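Local coordinates for PilY2 protein (Pseudomonas aeruginosa, PDB 3TDQ) that probably takes part in the assembly of type 4 fimbriae (pili), as a small exported protein built around an antiparallel beta sheet of the OB clan, at residues A[11-16]-A[21-26]; A[41-46]-A[67-72]. All blocks are in the same frame, centred on the assembly; numbering follows the deposited sequence.

Interaction 1: A[11-16]-A[21-26]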
loop_
_atom_site.group_PDB
_atom_site.type_symbol
_atom_site.label_atom_id
_atom_site.label_comp_id
_atom_site.label_asym_id
_atom_site.label_seq_id
_atom_site.Cartn_x
_atom_site.Cartn_y
_atom_site.Cartn_z
ATOM N N GLY A 11 8.335 -6.516 -5.593
ATOM C CA GLY A 11 8.895 -7.850 -5.759
ATOM C C GLY A 11 8.234 -8.892 -4.893
ATOM O O GLY A 11 7.091 -8.727 -4.467
ATOM N N VAL A 12 8.948 -9.984 -4.672
ATOM C CA VAL A 12 8.504 -11.129 -3.880
ATOM C C VAL A 12 9.444 -11.283 -2.689
ATOM O O VAL A 12 10.659 -11.280 -2.869
ATOM C CB VAL A 12 8.444 -12.439 -4.742
ATOM C CG1 VAL A 12 7.977 -13.636 -3.912
ATOM C CG2 VAL A 12 7.552 -12.268 -5.984
ATOM N N VAL A 13 8.883 -11.445 -1.483
ATOM C CA VAL A 13 9.674 -11.696 -0.274
ATOM C C VAL A 13 10.158 -13.161 -0.324
ATOM O O VAL A 13 9.353 -14.067 -0.533
ATOM C CB VAL A 13 8.865 -11.399 1.035
ATOM C CG1 VAL A 13 9.676 -11.747 2.283
ATOM C CG2 VAL A 13 8.395 -9.941 1.093
ATOM N N PHE A 14 11.454 -13.393 -0.134
ATOM C CA PHE A 14 12.005 -14.750 -0.104
ATOM C C PHE A 14 12.294 -15.189 1.337
ATOM O O PHE A 14 12.145 -16.365 1.659
ATOM C CB PHE A 14 13.273 -14.845 -0.963
ATOM C CG PHE A 14 12.950 -14.988 -2.437
ATOM C CD1 PHE A 14 12.545 -13.888 -3.188
ATOM C CD2 PHE A 14 13.054 -16.221 -3.073
ATOM C CE1 PHE A 14 12.226 -14.025 -4.544
ATOM C CE2 PHE A 14 12.751 -16.352 -4.431
ATOM C CZ PHE A 14 12.329 -15.252 -5.152
ATOM N N GLU A 15 12.633 -14.246 2.209
ATOM C CA GLU A 15 12.927 -14.502 3.621
ATOM C C GLU A 15 12.762 -13.252 4.439
ATOM O O GLU A 15 12.856 -12.138 3.919
ATOM C CB GLU A 15 14.380 -15.027 3.822
ATOM C CG GLU A 15 14.571 -16.529 3.708
ATOM C CD GLU A 15 13.582 -17.438 4.427
ATOM O OE1 GLU A 15 13.145 -17.105 5.557
ATOM O OE2 GLU A 15 13.237 -18.490 3.840
ATOM N N VAL A 16 12.543 -13.449 5.744
ATOM C CA VAL A 16 12.413 -12.407 6.748
ATOM C C VAL A 16 13.261 -12.827 7.943
ATOM O O VAL A 16 13.129 -13.964 8.428
ATOM C CB VAL A 16 10.949 -12.136 7.181
ATOM C CG1 VAL A 16 10.865 -10.887 8.062
ATOM C CG2 VAL A 16 10.019 -12.012 5.981
ATOM N N ASN A 21 15.923 -7.290 11.841
ATOM C CA ASN A 21 15.110 -6.292 11.132
ATOM C C ASN A 21 15.466 -6.295 9.638
ATOM O O ASN A 21 15.674 -5.249 9.040
ATOM C CB ASN A 21 15.282 -4.873 11.748
ATOM C CG ASN A 21 14.535 -4.728 13.032
ATOM O OD1 ASN A 21 15.088 -4.944 14.098
ATOM N ND2 ASN A 21 13.229 -4.465 12.947
ATOM N N LEU A 22 15.565 -7.477 9.046
ATOM C CA LEU A 22 15.915 -7.583 7.633
ATOM C C LEU A 22 14.862 -8.339 6.862
ATOM O O LEU A 22 14.288 -9.313 7.359
ATOM C CB LEU A 22 17.288 -8.287 7.423
ATOM C CG LEU A 22 18.561 -7.570 7.847
ATOM C CD1 LEU A 22 19.743 -8.520 7.787
ATOM C CD2 LEU A 22 18.838 -6.311 7.000
ATOM N N VAL A 23 14.654 -7.909 5.630
ATOM C CA VAL A 23 13.743 -8.542 4.707
ATOM C C VAL A 23 14.504 -8.748 3.381
ATOM O O VAL A 23 15.244 -7.874 2.911
ATOM C CB VAL A 23 12.389 -7.798 4.557
ATOM C CG1 VAL A 23 12.536 -6.467 3.818
ATOM C CG2 VAL A 23 11.353 -8.678 3.857
ATOM N N ASP A 24 14.355 -9.940 2.841
ATOM C CA ASP A 24 14.957 -10.339 1.574
ATOM C C ASP A 24 13.845 -10.323 0.516
ATOM O O ASP A 24 12.890 -11.110 0.587
ATOM C CB ASP A 24 15.610 -11.723 1.749
ATOM C CG ASP A 24 16.003 -12.512 0.522
ATOM O OD1 ASP A 24 15.716 -12.050 -0.612
ATOM O OD2 ASP A 24 16.551 -13.614 0.694
ATOM N N ILE A 25 13.978 -9.416 -0.451
ATOM C CA ILE A 25 13.047 -9.234 -1.572
ATOM C C ILE A 25 13.840 -9.426 -2.860
ATOM O O ILE A 25 14.781 -8.661 -3.113
ATOM C CB ILE A 25 12.336 -7.835 -1.525
ATOM C CG1 ILE A 25 11.555 -7.646 -0.197
ATOM C CG2 ILE A 25 11.401 -7.641 -2.742
ATOM C CD1 ILE A 25 11.131 -6.200 0.070
ATOM N N ASP A 26 13.483 -10.463 -3.662
ATOM C CA ASP A 26 14.167 -10.782 -4.938
ATOM C C ASP A 26 15.702 -10.882 -4.739
ATOM O O ASP A 26 16.468 -10.450 -5.603
ATOM C CB ASP A 26 13.836 -9.750 -6.045
ATOM C CG ASP A 26 12.355 -9.611 -6.430
ATOM O OD1 ASP A 26 11.570 -10.536 -6.133
ATOM O OD2 ASP A 26 11.998 -8.586 -7.057
#
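D26 grips V12 twice. Its N-H donates to V12 O over 3.0 Å, and its carboxylate reaches back so that OD1 accepts V12 N at 3.1 Å, met from above the carboxylate plane. The return is possible because D26 adopts a left-handed backbone conformation and its CG lies beside its own N (chi1 -60°); OD2 then rests 3.4 Å from G11 CA. Further along, F14 N donates to D24 O at 2.8 Å and D24 N to E15 O at 2.9 Å, both bonds fairly straight. F14 and E15 thus share D24 as their facing residue, a classic beta bulge that shifts the antiparallel register by one. D24 turns its CG away from its backbone N (chi1 165°), laying the carboxylate alongside F14 CB, with OD1 3.7 Å from that carbon. The F14 ring passes beside the D26 backbone, CD1 3.6 Å from D26 N. On the other face, V13, V16, V23 and I25 form an apolar row: V13 CG1 meets V23 CG2 at 3.8 Å, these two side chains crossing at about a right angle, while I25 CG1 and V16 CG2 make looser contacts with V13 and V23 respectively. The ring of H27 meets that of F14, and its backbone N makes a weak hydrogen bond to D24 OD1. The hairpin pairs strand 6-17 with 22-25; strands 28-31 and 52-58 flank it. V13, V23 and I25 pack against V53, Y55 and I66 of strands 52-58 and 65-71, while V16 lies against L44 and V47.

Interaction 2: A[41-46]-A[67-72]; sequences MPSLFQ and TDIYIH
Water 1 joins S43 to I69: it is hydrogen-bonded to S43 OG at 2.9 Å and accepts the I69 N-H at 3.0 Å. S43 OG is set beside its own backbone N (chi1 -58°), and I69 CG2 approaches from the strand. The methyl sits 3.7 Å from the hydroxyl and only 3.4 Å from S43 CB, tighter than ordinary van der Waals contact, so the serine is packed on its carbon and bridged through its oxygen. Two residues along the strand, I71 comes in with the end of its side chain: CD1 lies 3.7 Å from Q46 O and 3.9 Å from Q46 CB. The Q46 chain bends at chi2 and carries its amide away from I71. Within 41-46, F45 N bonds P42 O and Q46 N bonds S43 O, winding the backbone into a short turn that presents S43 and Q46 to the strand together. The alternate residues D68 and Y70 point away from this turn; there D68 pairs with R38 of its own chain and with K73 of the second subunit, whose E8 bonds Y70 OH. Edge strand 65-71 therefore offers isoleucines to the turn and polar side chains to the dimer partner. The association is thus a modest packing of turn on strand, in which the water receives a backbone N-H that the turn does not meet directly.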
loop_
_atom_site.group_PDB
_atom_site.type_symbol
_atom_site.label_atom_id
_atom_site.label_comp_id
_atom_site.label_asym_id
_atom_site.label_seq_id
_atom_site.Cartn_x
_atom_site.Cartn_y
_atom_site.Cartn_z
HETATM N N MSE A 41 0.390 -2.528 13.606
HETATM C CA MSE A 41 1.254 -3.716 13.660
HETATM C C MSE A 41 2.541 -3.542 12.828
HETATM O O MSE A 41 2.443 -3.184 11.651
HETATM C CB MSE A 41 0.488 -4.946 13.139
HETATM C CG MSE A 41 -0.764 -5.278 13.938
HETATM SE SE MSE A 41 -1.842 -6.587 13.017
HETATM C CE MSE A 41 -2.326 -5.568 11.389
ATOM N N PRO A 42 3.742 -3.867 13.372
ATOM C CA PRO A 42 4.970 -3.749 12.558
ATOM C C PRO A 42 4.896 -4.643 11.322
ATOM O O PRO A 42 4.563 -5.834 11.413
ATOM C CB PRO A 42 6.099 -4.170 13.522
ATOM C CG PRO A 42 5.522 -3.979 14.870
ATOM C CD PRO A 42 4.053 -4.308 14.742
ATOM N N SER A 43 5.152 -4.055 10.145
ATOM C CA SER A 43 5.108 -4.794 8.864
ATOM C C SER A 43 6.104 -5.964 8.831
ATOM O O SER A 43 5.901 -6.923 8.090
ATOM C CB SER A 43 5.381 -3.857 7.692
ATOM O OG SER A 43 4.443 -2.790 7.672
ATOM N N LEU A 44 7.179 -5.885 9.641
ATOM C CA LEU A 44 8.183 -6.942 9.751
ATOM C C LEU A 44 7.541 -8.306 10.108
ATOM O O LEU A 44 8.000 -9.341 9.637
ATOM C CB LEU A 44 9.216 -6.540 10.826
ATOM C CG LEU A 44 10.389 -7.506 11.058
ATOM C CD1 LEU A 44 11.296 -7.603 9.840
ATOM C CD2 LEU A 44 11.176 -7.106 12.285
ATOM N N PHE A 45 6.460 -8.293 10.899
ATOM C CA PHE A 45 5.791 -9.514 11.332
ATOM C C PHE A 45 4.608 -9.887 10.444
ATOM O O PHE A 45 4.028 -10.949 10.643
ATOM C CB PHE A 45 5.354 -9.393 12.803
ATOM C CG PHE A 45 6.554 -9.292 13.717
ATOM C CD1 PHE A 45 7.224 -10.438 14.146
ATOM C CD2 PHE A 45 7.026 -8.051 14.141
ATOM C CE1 PHE A 45 8.351 -10.342 14.978
ATOM C CE2 PHE A 45 8.161 -7.953 14.956
ATOM C CZ PHE A 45 8.806 -9.100 15.386
ATOM N N GLN A 46 4.297 -9.068 9.425
ATOM C CA GLN A 46 3.208 -9.323 8.477
ATOM C C GLN A 46 3.724 -9.954 7.184
ATOM O O GLN A 46 3.055 -10.836 6.633
ATOM C CB GLN A 46 2.454 -8.021 8.150
ATOM C CG GLN A 46 1.743 -7.418 9.359
ATOM C CD GLN A 46 0.785 -8.368 10.039
ATOM O OE1 GLN A 46 -0.275 -8.724 9.501
ATOM N NE2 GLN A 46 1.090 -8.729 11.271
ATOM N N THR A 67 10.251 2.174 4.653
ATOM C CA THR A 67 9.404 2.929 5.587
ATOM C C THR A 67 7.923 2.728 5.262
ATOM O O THR A 67 7.070 3.159 6.033
ATOM C CB THR A 67 9.774 4.431 5.584
ATOM O OG1 THR A 67 9.598 4.928 4.261
ATOM C CG2 THR A 67 11.204 4.681 6.056
ATOM N N ASP A 68 7.622 2.048 4.142
ATOM C CA ASP A 68 6.240 1.801 3.694
ATOM C C ASP A 68 6.199 0.533 2.857
ATOM O O ASP A 68 6.940 0.431 1.875
ATOM C CB ASP A 68 5.718 3.015 2.866
ATOM C CG ASP A 68 4.210 3.037 2.599
ATOM O OD1 ASP A 68 3.502 2.144 3.100
ATOM O OD2 ASP A 68 3.743 3.966 1.906
ATOM N N ILE A 69 5.391 -0.455 3.257
ATOM C CA ILE A 69 5.325 -1.697 2.470
ATOM C C ILE A 69 3.882 -2.220 2.440
ATOM O O ILE A 69 3.206 -2.253 3.466
ATOM C CB ILE A 69 6.357 -2.759 2.955
ATOM C CG1 ILE A 69 6.398 -4.007 2.026
ATOM C CG2 ILE A 69 6.192 -3.105 4.450
ATOM C CD1 ILE A 69 7.735 -4.879 2.154
ATOM N N TYR A 70 3.436 -2.642 1.242
ATOM C CA TYR A 70 2.089 -3.131 1.009
ATOM C C TYR A 70 2.130 -4.558 0.462
ATOM O O TYR A 70 2.847 -4.830 -0.494
ATOM C CB TYR A 70 1.355 -2.185 0.035
ATOM C CG TYR A 70 -0.013 -2.661 -0.412
ATOM C CD1 TYR A 70 -1.161 -2.339 0.316
ATOM C CD2 TYR A 70 -0.175 -3.361 -1.608
ATOM C CE1 TYR A 70 -2.429 -2.748 -0.111
ATOM C CE2 TYR A 70 -1.436 -3.767 -2.047
ATOM C CZ TYR A 70 -2.561 -3.464 -1.293
ATOM O OH TYR A 70 -3.797 -3.903 -1.721
ATOM N N ILE A 71 1.332 -5.452 1.054
ATOM C CA ILE A 71 1.239 -6.841 0.593
ATOM C C ILE A 71 0.080 -6.931 -0.392
ATOM O O ILE A 71 -1.047 -6.583 -0.047
ATOM C CB ILE A 71 1.092 -7.826 1.788
ATOM C CG1 ILE A 71 2.319 -7.731 2.762
ATOM C CG2 ILE A 71 0.880 -9.273 1.287
ATOM C CD1 ILE A 71 2.038 -8.244 4.237
ATOM N N HIS A 72 0.366 -7.371 -1.620
ATOM C CA HIS A 72 -0.631 -7.587 -2.668
ATOM C C HIS A 72 -1.459 -8.814 -2.314
ATOM O O HIS A 72 -0.900 -9.876 -2.002
ATOM C CB HIS A 72 0.047 -7.740 -4.032
ATOM C CG HIS A 72 0.673 -6.472 -4.502
ATOM N ND1 HIS A 72 -0.017 -5.581 -5.298
ATOM C CD2 HIS A 72 1.866 -5.928 -4.177
ATOM C CE1 HIS A 72 0.798 -4.546 -5.476
ATOM N NE2 HIS A 72 1.949 -4.722 -4.835
HETATM O O HOH W 1 4.203 -0.476 5.999
#

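Interaction 1 closes before interaction 2 opens along the chain, and their centres lie about 11 Å apart. L44, which points away from the strand in interaction 2, carries the turn onto the hairpin: its CD2 lies 3.4 Å from N21 ND2, and its O is 3.6 Å from V16 CG1. On the strand side, I25 CD1 and I69 CD1 meet at 4.2 Å, so these two isoleucines, one from each contact, meet in the same apolar interior. Strands 6-17 and 65-71 flank strand 52-58 in the common sheet. A glycerol, probably from crystallisation, hydrogen-bonds I69 O near S43, whereas the sodium site uses D3 and T6, the latter beginning the strand 6-17 of interaction 1.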